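Local atomic coordinates of beta-agarase D (Zobellia galactanivorans, PDB entry 4ASM), a protein that cleaves beta-1,4-galactosidic linkages inside agarose chains as a secreted retaining endo-hydrolase, releasing mainly the tetramer. Residues 43-48 and 57-62; 147-152 and 326-331; 157-162 and 309-314; 262-267 and 296-301. All blocks are in the same frame, centred on the assembly; numbering follows the deposited sequence.

Overall arrangement
From the N terminus, contact 1 comes first. It closes a short loop between strand 47-48 and the residues after strand 56-57, and it is complete before the other three begin. Contact 2 closes the longest loop, joining strand 147-153 to the end of strand 320-326. Contact 3 falls within that loop and ties the start of strand 159-166 to 309-314. Contact 4 lies within contact 3's loop and joins the end of strand 259-264 to the exit of helix 291-297. Contacts 2 and 3 meet on neighbouring strands and share an imidazole. Y60 packs on W151, and H61 reaches D157. Contacts 1 and 4 lie about 41 Å apart, centre to centre.

Contact 1 (43-48 and 57-62); sequences NNVVDF and YNKYHN
N44 and V46 are both gripped by the side-chain amide of N58. The N44 carbonyl O accepts from N58 ND2 at 2.9 Å, in the plane of both groups and nearly straight (166°). V45 follows, with CG2 4.0 Å from CD of K59. Its CG1 lies near the same carbon, so the valine packs on the aliphatic part of an extended lysine. The lysine amine bonds further out to N70. At V46 the backbone N donates to N58 OD1 at 2.9 Å, tilted out of the carbonyl plane. The V46 O accepts from N58 N at 3.2 Å. The CG of N58 sits between its own N and carbonyl carbon (chi1 60°); from there the amide faces the 44-46 backbone. N58 O accepts from Q81, which binds substrate by similarity, so the contact probably borders the agarose-binding cleft. D47 forms an antiparallel non-hydrogen-bonded pair with Y57. Its OD1 lies 3.5 Å from Y57 CB, while OD2 makes a salt bridge with K126. F48 brings CE2 to 3.9 Å from N58 N, which meets the ring at its edge. Strand 56-57 also pairs with strand 112-125. F48 packs on I123 of that strand and on V84 and V86 of strand 84-87.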
loop_
_atom_site.group_PDB
_atom_site.type_symbol
_atom_site.label_atom_id
_atom_site.label_comp_id
_atom_site.label_asym_id
_atom_site.label_seq_id
_atom_site.Cartn_x
_atom_site.Cartn_y
_atom_site.Cartn_z
ATOM N N ASN A 43 14.729 -17.698 10.217
ATOM C CA ASN A 43 14.958 -16.602 11.178
ATOM C C ASN A 43 16.080 -15.666 10.729
ATOM O O ASN A 43 16.199 -14.555 11.229
ATOM C CB ASN A 43 15.360 -17.150 12.567
ATOM C CG ASN A 43 14.203 -17.783 13.340
ATOM O OD1 ASN A 43 13.076 -17.288 13.337
ATOM N ND2 ASN A 43 14.501 -18.877 14.048
ATOM N N ASN A 44 16.942 -16.134 9.826
ATOM C CA ASN A 44 18.055 -15.316 9.376
ATOM C C ASN A 44 17.600 -14.273 8.372
ATOM O O ASN A 44 16.665 -14.520 7.604
ATOM C CB ASN A 44 19.155 -16.179 8.768
ATOM C CG ASN A 44 19.668 -17.221 9.735
ATOM O OD1 ASN A 44 19.860 -16.940 10.920
ATOM N ND2 ASN A 44 19.846 -18.442 9.247
ATOM N N VAL A 45 18.267 -13.125 8.380
ATOM C CA VAL A 45 18.061 -12.125 7.328
ATOM C C VAL A 45 18.804 -12.602 6.094
ATOM O O VAL A 45 20.040 -12.733 6.115
ATOM C CB VAL A 45 18.604 -10.740 7.726
ATOM C CG1 VAL A 45 18.383 -9.748 6.571
ATOM C CG2 VAL A 45 17.940 -10.268 8.992
ATOM N N VAL A 46 18.053 -12.909 5.045
ATOM C CA VAL A 46 18.621 -13.466 3.824
ATOM C C VAL A 46 17.981 -12.861 2.572
ATOM O O VAL A 46 16.843 -12.353 2.603
ATOM C CB VAL A 46 18.455 -15.015 3.759
ATOM C CG1 VAL A 46 19.137 -15.709 4.931
ATOM C CG2 VAL A 46 16.972 -15.390 3.697
ATOM N N ASP A 47 18.708 -12.943 1.470
ATOM C CA ASP A 47 18.168 -12.648 0.160
ATOM C C ASP A 47 17.492 -13.908 -0.354
ATOM O O ASP A 47 17.902 -15.032 -0.010
ATOM C CB ASP A 47 19.288 -12.290 -0.827
ATOM C CG ASP A 47 19.979 -10.978 -0.508
ATOM O OD1 ASP A 47 19.411 -10.102 0.192
ATOM O OD2 ASP A 47 21.124 -10.804 -0.992
ATOM N N PHE A 48 16.493 -13.741 -1.210
ATOM C CA PHE A 48 15.854 -14.886 -1.852
ATOM C C PHE A 48 15.365 -14.566 -3.253
ATOM O O PHE A 48 15.268 -13.407 -3.647
ATOM C CB PHE A 48 14.751 -15.520 -0.976
ATOM C CG PHE A 48 13.560 -14.624 -0.692
ATOM C CD1 PHE A 48 12.466 -14.645 -1.539
ATOM C CD2 PHE A 48 13.510 -13.823 0.449
ATOM C CE1 PHE A 48 11.317 -13.862 -1.288
ATOM C CE2 PHE A 48 12.369 -13.039 0.707
ATOM C CZ PHE A 48 11.281 -13.061 -0.172
ATOM N N TYR A 57 14.831 -9.444 -0.005
ATOM C CA TYR A 57 15.256 -9.911 1.318
ATOM C C TYR A 57 14.085 -9.875 2.298
ATOM O O TYR A 57 13.130 -9.095 2.126
ATOM C CB TYR A 57 16.506 -9.196 1.856
ATOM C CG TYR A 57 16.472 -7.690 1.845
ATOM C CD1 TYR A 57 16.918 -6.977 0.739
ATOM C CD2 TYR A 57 16.015 -6.973 2.951
ATOM C CE1 TYR A 57 16.911 -5.583 0.731
ATOM C CE2 TYR A 57 16.002 -5.581 2.950
ATOM C CZ TYR A 57 16.446 -4.897 1.839
ATOM O OH TYR A 57 16.424 -3.510 1.845
ATOM N N ASN A 58 14.160 -10.735 3.312
ATOM C CA ASN A 58 13.051 -10.973 4.234
ATOM C C ASN A 58 13.005 -10.000 5.403
ATOM O O ASN A 58 12.705 -10.389 6.550
ATOM C CB ASN A 58 13.026 -12.445 4.706
ATOM C CG ASN A 58 14.304 -12.860 5.445
ATOM O OD1 ASN A 58 15.313 -12.139 5.438
ATOM N ND2 ASN A 58 14.258 -14.031 6.090
ATOM N N LYS A 59 13.243 -8.720 5.104
ATOM C CA LYS A 59 13.229 -7.695 6.127
ATOM C C LYS A 59 12.721 -6.379 5.544
ATOM O O LYS A 59 12.780 -6.173 4.343
ATOM C CB LYS A 59 14.654 -7.538 6.717
ATOM C CG LYS A 59 14.775 -6.600 7.903
ATOM C CD LYS A 59 16.195 -6.717 8.473
ATOM C CE LYS A 59 16.405 -5.739 9.615
ATOM N NZ LYS A 59 17.655 -6.078 10.378
ATOM N N TYR A 60 12.226 -5.516 6.426
ATOM C CA TYR A 60 11.938 -4.133 6.072
ATOM C C TYR A 60 13.190 -3.468 5.496
ATOM O O TYR A 60 14.311 -3.861 5.794
ATOM C CB TYR A 60 11.515 -3.436 7.352
ATOM C CG TYR A 60 11.093 -2.006 7.254
ATOM C CD1 TYR A 60 9.992 -1.626 6.468
ATOM C CD2 TYR A 60 11.737 -1.030 8.000
ATOM C CE1 TYR A 60 9.553 -0.286 6.431
ATOM C CE2 TYR A 60 11.321 0.298 7.949
ATOM C CZ TYR A 60 10.229 0.666 7.170
ATOM O OH TYR A 60 9.807 1.990 7.129
ATOM N N HIS A 61 12.982 -2.438 4.685
ATOM C CA HIS A 61 14.026 -1.934 3.783
ATOM C C HIS A 61 15.230 -1.292 4.467
ATOM O O HIS A 61 15.101 -0.617 5.494
ATOM C CB HIS A 61 13.397 -0.977 2.740
ATOM C CG HIS A 61 12.984 0.365 3.280
ATOM N ND1 HIS A 61 12.905 1.474 2.466
ATOM C CD2 HIS A 61 12.656 0.784 4.528
ATOM C CE1 HIS A 61 12.524 2.513 3.186
ATOM N NE2 HIS A 61 12.365 2.125 4.439
ATOM N N ASN A 62 16.400 -1.518 3.874
ATOM C CA ASN A 62 17.632 -0.900 4.392
ATOM C C ASN A 62 17.604 0.618 4.315
ATOM O O ASN A 62 16.880 1.223 3.517
ATOM C CB ASN A 62 18.863 -1.404 3.627
ATOM C CG ASN A 62 19.166 -2.869 3.871
ATOM O OD1 ASN A 62 18.860 -3.428 4.916
ATOM N ND2 ASN A 62 19.792 -3.498 2.878
#

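Contact 2 (147-152 and 326-331); sequences ASDIWL and EDQSWQ. With IMD (imidazole), chain C.
D149 and E326 each have CG anti to the carbonyl carbon (chi1 -61° for D149), and E326 then runs out extended, carrying its CD to 3.1 Å from D149 OD2. The side chains cross at about a right angle, with carboxylate planes 72° apart. D149 OD2 lies 3.5 Å from E326 OE1, two acceptor oxygens facing each other.

The backbones meet at A147 and E326, an antiparallel hydrogen-bonded pair. A147 N donates to E326 O at 2.9 Å, and E326 N returns a longer bond to A147 O. On the same face A147 CB lies 4.2 Å from E326 CB.

A bound imidazole, probably from the crystallisation liquor, occupies the site and spans from E326 to E160. Its N3 donates to E326 OE2 at 2.8 Å with an angle of 167°. N324 ND2 also donates to E326 OE2. The imidazole C2 lies over one face of the W151 ring, offset toward the rim and 3.4 Å from W151 CH2. By similarity E326 binds substrate, so the imidazole probably sits where sugar would bind.

Strand 147-153 runs between strands 159-166 and 320-326, both antiparallel to it, in the beta-sandwich (jelly-roll) fold of GH16 enzymes. Q328 is the N-cap of helix 329-333.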
loop_
_atom_site.group_PDB
_atom_site.type_symbol
_atom_site.label_atom_id
_atom_site.label_comp_id
_atom_site.label_asym_id
_atom_site.label_seq_id
_atom_site.Cartn_x
_atom_site.Cartn_y
_atom_site.Cartn_z
ATOM N N ALA A 147 -3.802 -5.514 7.960
ATOM C CA ALA A 147 -3.554 -4.871 6.670
ATOM C C ALA A 147 -2.745 -5.783 5.751
ATOM O O ALA A 147 -1.668 -6.276 6.140
ATOM C CB ALA A 147 -2.804 -3.558 6.875
ATOM N N SER A 148 -3.291 -6.005 4.553
ATOM C CA SER A 148 -2.575 -6.621 3.429
ATOM C C SER A 148 -1.975 -5.478 2.629
ATOM O O SER A 148 -2.727 -4.644 2.082
ATOM C CB SER A 148 -3.556 -7.412 2.564
ATOM O OG SER A 148 -4.111 -8.504 3.286
ATOM N N ASP A 149 -0.638 -5.410 2.587
ATOM C CA ASP A 149 0.072 -4.231 2.055
ATOM C C ASP A 149 1.031 -4.561 0.930
ATOM O O ASP A 149 1.883 -5.466 1.065
ATOM C CB ASP A 149 0.914 -3.538 3.145
ATOM C CG ASP A 149 0.097 -3.017 4.313
ATOM O OD1 ASP A 149 -1.040 -2.544 4.116
ATOM O OD2 ASP A 149 0.657 -3.049 5.455
ATOM N N ILE A 150 0.915 -3.817 -0.173
ATOM C CA ILE A 150 1.923 -3.828 -1.240
ATOM C C ILE A 150 2.197 -2.373 -1.527
ATOM O O ILE A 150 1.273 -1.611 -1.827
ATOM C CB ILE A 150 1.419 -4.525 -2.516
ATOM C CG1 ILE A 150 1.029 -5.973 -2.195
ATOM C CG2 ILE A 150 2.479 -4.428 -3.602
ATOM C CD1 ILE A 150 0.416 -6.743 -3.364
ATOM N N TRP A 151 3.447 -1.954 -1.379
ATOM C CA TRP A 151 3.698 -0.520 -1.414
ATOM C C TRP A 151 5.127 -0.171 -1.810
ATOM O O TRP A 151 5.973 -1.066 -1.952
ATOM C CB TRP A 151 3.296 0.113 -0.067
ATOM C CG TRP A 151 3.889 -0.502 1.182
ATOM C CD1 TRP A 151 3.760 -1.802 1.622
ATOM C CD2 TRP A 151 4.661 0.183 2.172
ATOM N NE1 TRP A 151 4.416 -1.952 2.823
ATOM C CE2 TRP A 151 4.977 -0.751 3.179
ATOM C CE3 TRP A 151 5.118 1.501 2.301
ATOM C CZ2 TRP A 151 5.743 -0.411 4.303
ATOM C CZ3 TRP A 151 5.859 1.856 3.414
ATOM C CH2 TRP A 151 6.161 0.902 4.418
ATOM N N LEU A 152 5.359 1.124 -2.015
ATOM C CA LEU A 152 6.662 1.658 -2.427
ATOM C C LEU A 152 7.104 2.717 -1.417
ATOM O O LEU A 152 6.290 3.576 -1.016
ATOM C CB LEU A 152 6.550 2.292 -3.823
ATOM C CG LEU A 152 5.849 1.509 -4.928
ATOM C CD1 LEU A 152 5.740 2.348 -6.198
ATOM C CD2 LEU A 152 6.532 0.164 -5.205
ATOM N N GLU A 326 0.499 -5.824 8.382
ATOM C CA GLU A 326 0.613 -4.908 9.526
ATOM C C GLU A 326 -0.606 -4.936 10.411
ATOM O O GLU A 326 -1.735 -4.991 9.923
ATOM C CB GLU A 326 0.820 -3.459 9.062
ATOM C CG GLU A 326 2.154 -3.243 8.377
ATOM C CD GLU A 326 2.309 -1.833 7.826
ATOM O OE1 GLU A 326 1.443 -0.962 8.100
ATOM O OE2 GLU A 326 3.322 -1.591 7.130
ATOM N N ASP A 327 -0.355 -4.857 11.716
ATOM C CA ASP A 327 -1.353 -4.547 12.728
ATOM C C ASP A 327 -1.144 -3.073 13.091
ATOM O O ASP A 327 -0.290 -2.732 13.909
ATOM C CB ASP A 327 -1.124 -5.462 13.943
ATOM C CG ASP A 327 -2.301 -5.491 14.899
ATOM O OD1 ASP A 327 -3.143 -4.577 14.837
ATOM O OD2 ASP A 327 -2.368 -6.420 15.735
ATOM N N GLN A 328 -1.900 -2.191 12.448
ATOM C CA GLN A 328 -1.669 -0.740 12.607
ATOM C C GLN A 328 -2.248 -0.199 13.905
ATOM O O GLN A 328 -3.215 -0.749 14.448
ATOM C CB GLN A 328 -2.184 0.017 11.380
ATOM C CG GLN A 328 -1.460 -0.463 10.114
ATOM C CD GLN A 328 -1.940 0.182 8.827
ATOM O OE1 GLN A 328 -1.308 0.043 7.761
ATOM N NE2 GLN A 328 -3.058 0.850 8.898
ATOM N N SER A 329 -1.676 0.896 14.407
ATOM C CA SER A 329 -2.087 1.437 15.688
ATOM C C SER A 329 -3.573 1.715 15.788
ATOM O O SER A 329 -4.192 1.362 16.786
ATOM C CB SER A 329 -1.310 2.717 16.010
ATOM O OG SER A 329 0.079 2.472 16.019
ATOM N N TRP A 330 -4.145 2.354 14.766
ATOM C CA TRP A 330 -5.573 2.732 14.827
ATOM C C TRP A 330 -6.489 1.501 14.907
ATOM O O TRP A 330 -7.475 1.481 15.669
ATOM C CB TRP A 330 -5.952 3.670 13.652
ATOM C CG TRP A 330 -5.975 2.993 12.292
ATOM C CD1 TRP A 330 -4.918 2.481 11.610
ATOM C CD2 TRP A 330 -7.132 2.737 11.490
ATOM N NE1 TRP A 330 -5.335 1.941 10.409
ATOM C CE2 TRP A 330 -6.695 2.081 10.317
ATOM C CE3 TRP A 330 -8.506 3.006 11.654
ATOM C CZ2 TRP A 330 -7.579 1.683 9.309
ATOM C CZ3 TRP A 330 -9.379 2.615 10.652
ATOM C CH2 TRP A 330 -8.912 1.949 9.497
ATOM N N GLN A 331 -6.155 0.465 14.137
ATOM C CA GLN A 331 -6.923 -0.766 14.179
ATOM C C GLN A 331 -6.778 -1.437 15.541
ATOM O O GLN A 331 -7.769 -1.879 16.127
ATOM C CB GLN A 331 -6.452 -1.714 13.061
ATOM C CG GLN A 331 -6.874 -1.320 11.637
ATOM C CD GLN A 331 -8.356 -1.611 11.352
ATOM O OE1 GLN A 331 -8.712 -2.588 10.656
ATOM N NE2 GLN A 331 -9.200 -0.768 11.871
HETATM N N1 IMD C . 2.067 1.966 4.094
HETATM C C2 IMD C . 2.826 1.243 4.936
HETATM N N3 IMD C . 2.077 0.235 5.426
HETATM C C4 IMD C . 0.837 0.307 4.889
HETATM C C5 IMD C . 0.838 1.408 4.043
#

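Contact 3 (157-162 and 309-314); sequences DTQEID and LNNGRK. With IMD (imidazole), chain C.
L309 makes van der Waals contact with T158 and Q159. Its CD2 comes within 3.5 Å of the T158 carbonyl O. The apolar part is with Q159, whose CG lies 3.8 Å from L309 CD2. CD1 of L309 also lies against the side chain of Q159, and the two chains cross obliquely.

Q159 and N311 meet tip to tip, with their amide planes 77° apart. The N311 amide is held by its own loop. Its OD1 accepts from K314 N at 3.1 Å, an Asx motif, and its ND2 donates to K314 O at 2.8 Å. These two bonds tie N311 to K314 across the turn that holds G312.

Of the two segments, 157-162 alone reaches the imidazole. Imidazole N1 donates to E160 OE2 at 2.6 Å, with an angle of 170°.

The loop thus meets the strand by packing, with the N311 amide satisfied within its own loop. It does so just before E160, the nucleophile by similarity, where E160 to E165 fits the ExDxxE signature of GH16.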
loop_
_atom_site.group_PDB
_atom_site.type_symbol
_atom_site.label_atom_id
_atom_site.label_comp_id
_atom_site.label_asym_id
_atom_site.label_seq_id
_atom_site.Cartn_x
_atom_site.Cartn_y
_atom_site.Cartn_z
ATOM N N ASP A 157 12.634 7.293 3.713
ATOM C CA ASP A 157 11.345 7.256 4.428
ATOM C C ASP A 157 10.506 8.551 4.270
ATOM O O ASP A 157 9.563 8.759 5.031
ATOM C CB ASP A 157 11.509 6.911 5.927
ATOM C CG ASP A 157 12.015 5.501 6.157
ATOM O OD1 ASP A 157 11.801 4.634 5.283
ATOM O OD2 ASP A 157 12.613 5.273 7.241
ATOM N N THR A 158 10.823 9.386 3.278
ATOM C CA THR A 158 10.046 10.636 3.084
ATOM C C THR A 158 8.908 10.526 2.057
ATOM O O THR A 158 7.962 11.295 2.099
ATOM C CB THR A 158 10.939 11.834 2.680
ATOM O OG1 THR A 158 11.598 11.577 1.441
ATOM C CG2 THR A 158 11.986 12.127 3.768
ATOM N N GLN A 159 9.036 9.609 1.100
ATOM C CA GLN A 159 8.087 9.551 -0.008
ATOM C C GLN A 159 7.620 8.130 -0.194
ATOM O O GLN A 159 8.435 7.209 -0.229
ATOM C CB GLN A 159 8.718 10.070 -1.297
ATOM C CG GLN A 159 9.220 11.533 -1.213
ATOM C CD GLN A 159 9.809 12.081 -2.513
ATOM O OE1 GLN A 159 10.510 13.121 -2.505
ATOM N NE2 GLN A 159 9.550 11.426 -3.611
ATOM N N GLU A 160 6.303 7.959 -0.355
ATOM C CA GLU A 160 5.689 6.621 -0.413
ATOM C C GLU A 160 4.527 6.614 -1.383
ATOM O O GLU A 160 3.763 7.570 -1.437
ATOM C CB GLU A 160 5.210 6.223 0.983
ATOM C CG GLU A 160 4.294 5.013 1.035
ATOM C CD GLU A 160 3.858 4.686 2.445
ATOM O OE1 GLU A 160 4.500 5.148 3.418
ATOM O OE2 GLU A 160 2.863 3.922 2.566
ATOM N N ILE A 161 4.422 5.542 -2.155
ATOM C CA ILE A 161 3.263 5.344 -3.038
ATOM C C ILE A 161 2.766 3.953 -2.758
ATOM O O ILE A 161 3.529 3.012 -2.855
ATOM C CB ILE A 161 3.653 5.470 -4.525
ATOM C CG1 ILE A 161 4.037 6.922 -4.841
ATOM C CG2 ILE A 161 2.522 4.964 -5.447
ATOM C CD1 ILE A 161 4.911 7.093 -6.100
ATOM N N ASP A 162 1.501 3.820 -2.371
ATOM C CA ASP A 162 0.969 2.499 -2.080
ATOM C C ASP A 162 0.324 1.916 -3.323
ATOM O O ASP A 162 -0.204 2.653 -4.167
ATOM C CB ASP A 162 -0.025 2.547 -0.923
ATOM C CG ASP A 162 0.598 3.035 0.343
ATOM O OD1 ASP A 162 1.841 2.968 0.467
ATOM O OD2 ASP A 162 -0.143 3.515 1.205
ATOM N N LEU A 309 7.454 17.928 1.778
ATOM C CA LEU A 309 8.654 17.577 1.000
ATOM C C LEU A 309 9.502 18.797 0.651
ATOM O O LEU A 309 10.668 18.658 0.216
ATOM C CB LEU A 309 8.291 16.809 -0.281
ATOM C CG LEU A 309 7.475 15.524 -0.085
ATOM C CD1 LEU A 309 7.240 14.860 -1.425
ATOM C CD2 LEU A 309 8.178 14.558 0.906
ATOM N N ASN A 310 8.900 19.978 0.805
ATOM C CA ASN A 310 9.522 21.239 0.384
ATOM C C ASN A 310 10.218 21.129 -0.979
ATOM O O ASN A 310 11.368 21.571 -1.143
ATOM C CB ASN A 310 10.503 21.742 1.454
ATOM C CG ASN A 310 10.842 23.207 1.270
ATOM O OD1 ASN A 310 10.035 23.982 0.759
ATOM N ND2 ASN A 310 12.045 23.593 1.683
ATOM N N ASN A 311 9.535 20.543 -1.961
ATOM C CA ASN A 311 10.176 20.206 -3.226
ATOM C C ASN A 311 9.322 20.493 -4.454
ATOM O O ASN A 311 9.587 19.960 -5.535
ATOM C CB ASN A 311 10.630 18.723 -3.216
ATOM C CG ASN A 311 9.489 17.746 -3.481
ATOM O OD1 ASN A 311 8.313 18.118 -3.421
ATOM N ND2 ASN A 311 9.826 16.491 -3.746
ATOM N N GLY A 312 8.301 21.326 -4.293
ATOM C CA GLY A 312 7.363 21.548 -5.390
ATOM C C GLY A 312 6.183 20.585 -5.357
ATOM O O GLY A 312 5.456 20.484 -6.347
ATOM N N ARG A 313 6.012 19.896 -4.219
ATOM C CA ARG A 313 4.832 19.050 -3.911
ATOM C C ARG A 313 4.720 17.913 -4.913
ATOM O O ARG A 313 3.692 17.708 -5.570
ATOM C CB ARG A 313 3.559 19.894 -3.854
ATOM C CG ARG A 313 3.677 21.009 -2.848
ATOM C CD ARG A 313 2.551 22.004 -3.046
ATOM N NE ARG A 313 2.781 23.251 -2.321
ATOM C CZ ARG A 313 2.447 23.479 -1.054
ATOM N NH1 ARG A 313 1.867 22.553 -0.300
ATOM N NH2 ARG A 313 2.696 24.677 -0.523
ATOM N N LYS A 314 5.803 17.162 -5.017
ATOM C CA LYS A 314 5.902 16.146 -6.039
ATOM C C LYS A 314 6.763 14.993 -5.543
ATOM O O LYS A 314 7.562 15.146 -4.606
ATOM C CB LYS A 314 6.463 16.747 -7.336
ATOM C CG LYS A 314 7.894 17.290 -7.245
ATOM C CD LYS A 314 8.339 17.856 -8.598
ATOM C CE LYS A 314 8.016 19.330 -8.723
ATOM N NZ LYS A 314 7.998 19.792 -10.139
HETATM N N1 IMD C . 2.067 1.966 4.094
HETATM C C2 IMD C . 2.826 1.243 4.936
HETATM N N3 IMD C . 2.077 0.235 5.426
HETATM C C4 IMD C . 0.837 0.307 4.889
HETATM C C5 IMD C . 0.838 1.408 4.043
#

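Contact 4 (262-267 and 296-301); sequences TYPAGV and NKSNIS
I300 fills the tight part of the contact, against P264, G266 and V267. Its CG2 is 3.7 Å from P264 CB, and the two side chains slide past each other in opposite directions. CD1 of I300 reaches 3.6 Å to G266 CA. CG1 of I300 is anti to the carbonyl carbon (chi1 -63°), and CG2 is anti to the backbone N. CG2 turns to P264, CD1 to G266, and both reach V267. V267 meets I300 tip to tip, with V267 CG1 4.0 Å from I300 CG2.

S298 continues the packing. Its CB is 3.7 Å from Y263 CB, and its OG is 3.6 Å from P264 CD. The same OG accepts from I300 N at 3.2 Å, which makes an ST turn just after helix 291-297. It is also hydrogen-bonded to D248 O. The contact thus joins the helix exit to the end of strand 259-264, which lies between strands 249-253 and 282-288 in the catalytic domain.

Toward solvent the packing rests on Y263 and K297. K297 CB lies over one face of the Y263 ring, 3.9 Å from its centroid and offset toward the rim, in a CH-pi contact. The lysine chain bends at its last torsion (chi4 -67°), and NZ donates to a water. That water has a weak bond to Y263 OH, which is also hydrogen-bonded to N286.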
loop_
_atom_site.group_PDB
_atom_site.type_symbol
_atom_site.label_atom_id
_atom_site.label_comp_id
_atom_site.label_asym_id
_atom_site.label_seq_id
_atom_site.Cartn_x
_atom_site.Cartn_y
_atom_site.Cartn_z
ATOM N N THR A 262 -12.996 15.041 -8.573
ATOM C CA THR A 262 -13.032 15.838 -7.361
ATOM C C THR A 262 -11.727 16.569 -7.090
ATOM O O THR A 262 -10.706 16.285 -7.694
ATOM C CB THR A 262 -13.383 14.980 -6.119
ATOM O OG1 THR A 262 -12.382 13.965 -5.970
ATOM C CG2 THR A 262 -14.783 14.334 -6.230
ATOM N N TYR A 263 -11.781 17.541 -6.196
ATOM C CA TYR A 263 -10.568 18.253 -5.784
ATOM C C TYR A 263 -10.803 18.800 -4.359
ATOM O O TYR A 263 -11.951 18.906 -3.904
ATOM C CB TYR A 263 -10.221 19.373 -6.789
ATOM C CG TYR A 263 -11.272 20.450 -6.822
ATOM C CD1 TYR A 263 -12.405 20.317 -7.638
ATOM C CD2 TYR A 263 -11.169 21.570 -6.005
ATOM C CE1 TYR A 263 -13.404 21.274 -7.626
ATOM C CE2 TYR A 263 -12.159 22.537 -5.992
ATOM C CZ TYR A 263 -13.274 22.383 -6.811
ATOM O OH TYR A 263 -14.292 23.324 -6.802
ATOM N N PRO A 264 -9.724 19.110 -3.628
ATOM C CA PRO A 264 -9.861 19.579 -2.244
ATOM C C PRO A 264 -10.642 20.885 -2.104
ATOM O O PRO A 264 -10.370 21.868 -2.823
ATOM C CB PRO A 264 -8.403 19.758 -1.787
ATOM C CG PRO A 264 -7.602 18.859 -2.707
ATOM C CD PRO A 264 -8.313 18.959 -4.039
ATOM N N ALA A 265 -11.614 20.869 -1.194
ATOM C CA ALA A 265 -12.435 22.051 -0.912
ATOM C C ALA A 265 -11.705 23.049 -0.015
ATOM O O ALA A 265 -11.963 24.248 -0.078
ATOM C CB ALA A 265 -13.752 21.648 -0.297
ATOM N N GLY A 266 -10.824 22.572 0.859
ATOM C CA GLY A 266 -10.125 23.490 1.736
ATOM C C GLY A 266 -9.132 22.855 2.675
ATOM O O GLY A 266 -9.256 21.675 3.052
ATOM N N VAL A 267 -8.136 23.659 3.036
ATOM C CA VAL A 267 -7.183 23.334 4.080
ATOM C C VAL A 267 -6.931 24.608 4.849
ATOM O O VAL A 267 -7.139 25.719 4.339
ATOM C CB VAL A 267 -5.837 22.791 3.537
ATOM C CG1 VAL A 267 -6.005 21.424 2.900
ATOM C CG2 VAL A 267 -5.156 23.797 2.571
ATOM N N ASN A 296 -8.131 22.743 -12.967
ATOM C CA ASN A 296 -8.318 24.190 -13.099
ATOM C C ASN A 296 -8.840 24.805 -11.820
ATOM O O ASN A 296 -8.372 25.864 -11.394
ATOM C CB ASN A 296 -9.306 24.521 -14.219
ATOM C CG ASN A 296 -8.765 24.261 -15.592
ATOM O OD1 ASN A 296 -9.536 24.161 -16.553
ATOM N ND2 ASN A 296 -7.446 24.149 -15.715
ATOM N N LYS A 297 -9.826 24.151 -11.210
ATOM C CA LYS A 297 -10.494 24.666 -10.023
ATOM C C LYS A 297 -9.647 24.581 -8.764
ATOM O O LYS A 297 -9.792 25.396 -7.844
ATOM C CB LYS A 297 -11.820 23.926 -9.791
ATOM C CG LYS A 297 -12.905 24.270 -10.800
ATOM C CD LYS A 297 -14.129 23.427 -10.493
ATOM C CE LYS A 297 -15.283 23.767 -11.432
ATOM N NZ LYS A 297 -15.782 25.144 -11.171
ATOM N N SER A 298 -8.781 23.580 -8.709
ATOM C CA SER A 298 -8.085 23.295 -7.461
ATOM C C SER A 298 -6.902 24.209 -7.202
ATOM O O SER A 298 -6.149 24.563 -8.109
ATOM C CB SER A 298 -7.607 21.847 -7.447
ATOM O OG SER A 298 -7.034 21.589 -6.179
ATOM N N ASN A 299 -6.733 24.543 -5.930
ATOM C CA ASN A 299 -5.581 25.297 -5.466
ATOM C C ASN A 299 -4.856 24.587 -4.337
ATOM O O ASN A 299 -4.090 25.204 -3.593
ATOM C CB ASN A 299 -6.009 26.689 -4.998
ATOM C CG ASN A 299 -6.419 27.587 -6.146
ATOM O OD1 ASN A 299 -5.688 28.497 -6.497
ATOM N ND2 ASN A 299 -7.585 27.323 -6.745
ATOM N N ILE A 300 -5.074 23.280 -4.223
ATOM C CA ILE A 300 -4.542 22.510 -3.107
ATOM C C ILE A 300 -3.995 21.209 -3.653
ATOM O O ILE A 300 -4.688 20.486 -4.361
ATOM C CB ILE A 300 -5.642 22.200 -2.066
ATOM C CG1 ILE A 300 -6.165 23.504 -1.453
ATOM C CG2 ILE A 300 -5.124 21.229 -0.982
ATOM C CD1 ILE A 300 -7.482 23.370 -0.731
ATOM N N SER A 301 -2.749 20.892 -3.322
ATOM C CA SER A 301 -2.155 19.644 -3.789
ATOM C C SER A 301 -2.836 18.423 -3.186
ATOM O O SER A 301 -3.219 18.432 -2.018
ATOM C CB SER A 301 -0.669 19.619 -3.434
ATOM O OG SER A 301 -0.073 18.391 -3.818
HETATM O O HOH W 1 -15.459 26.051 -8.279
#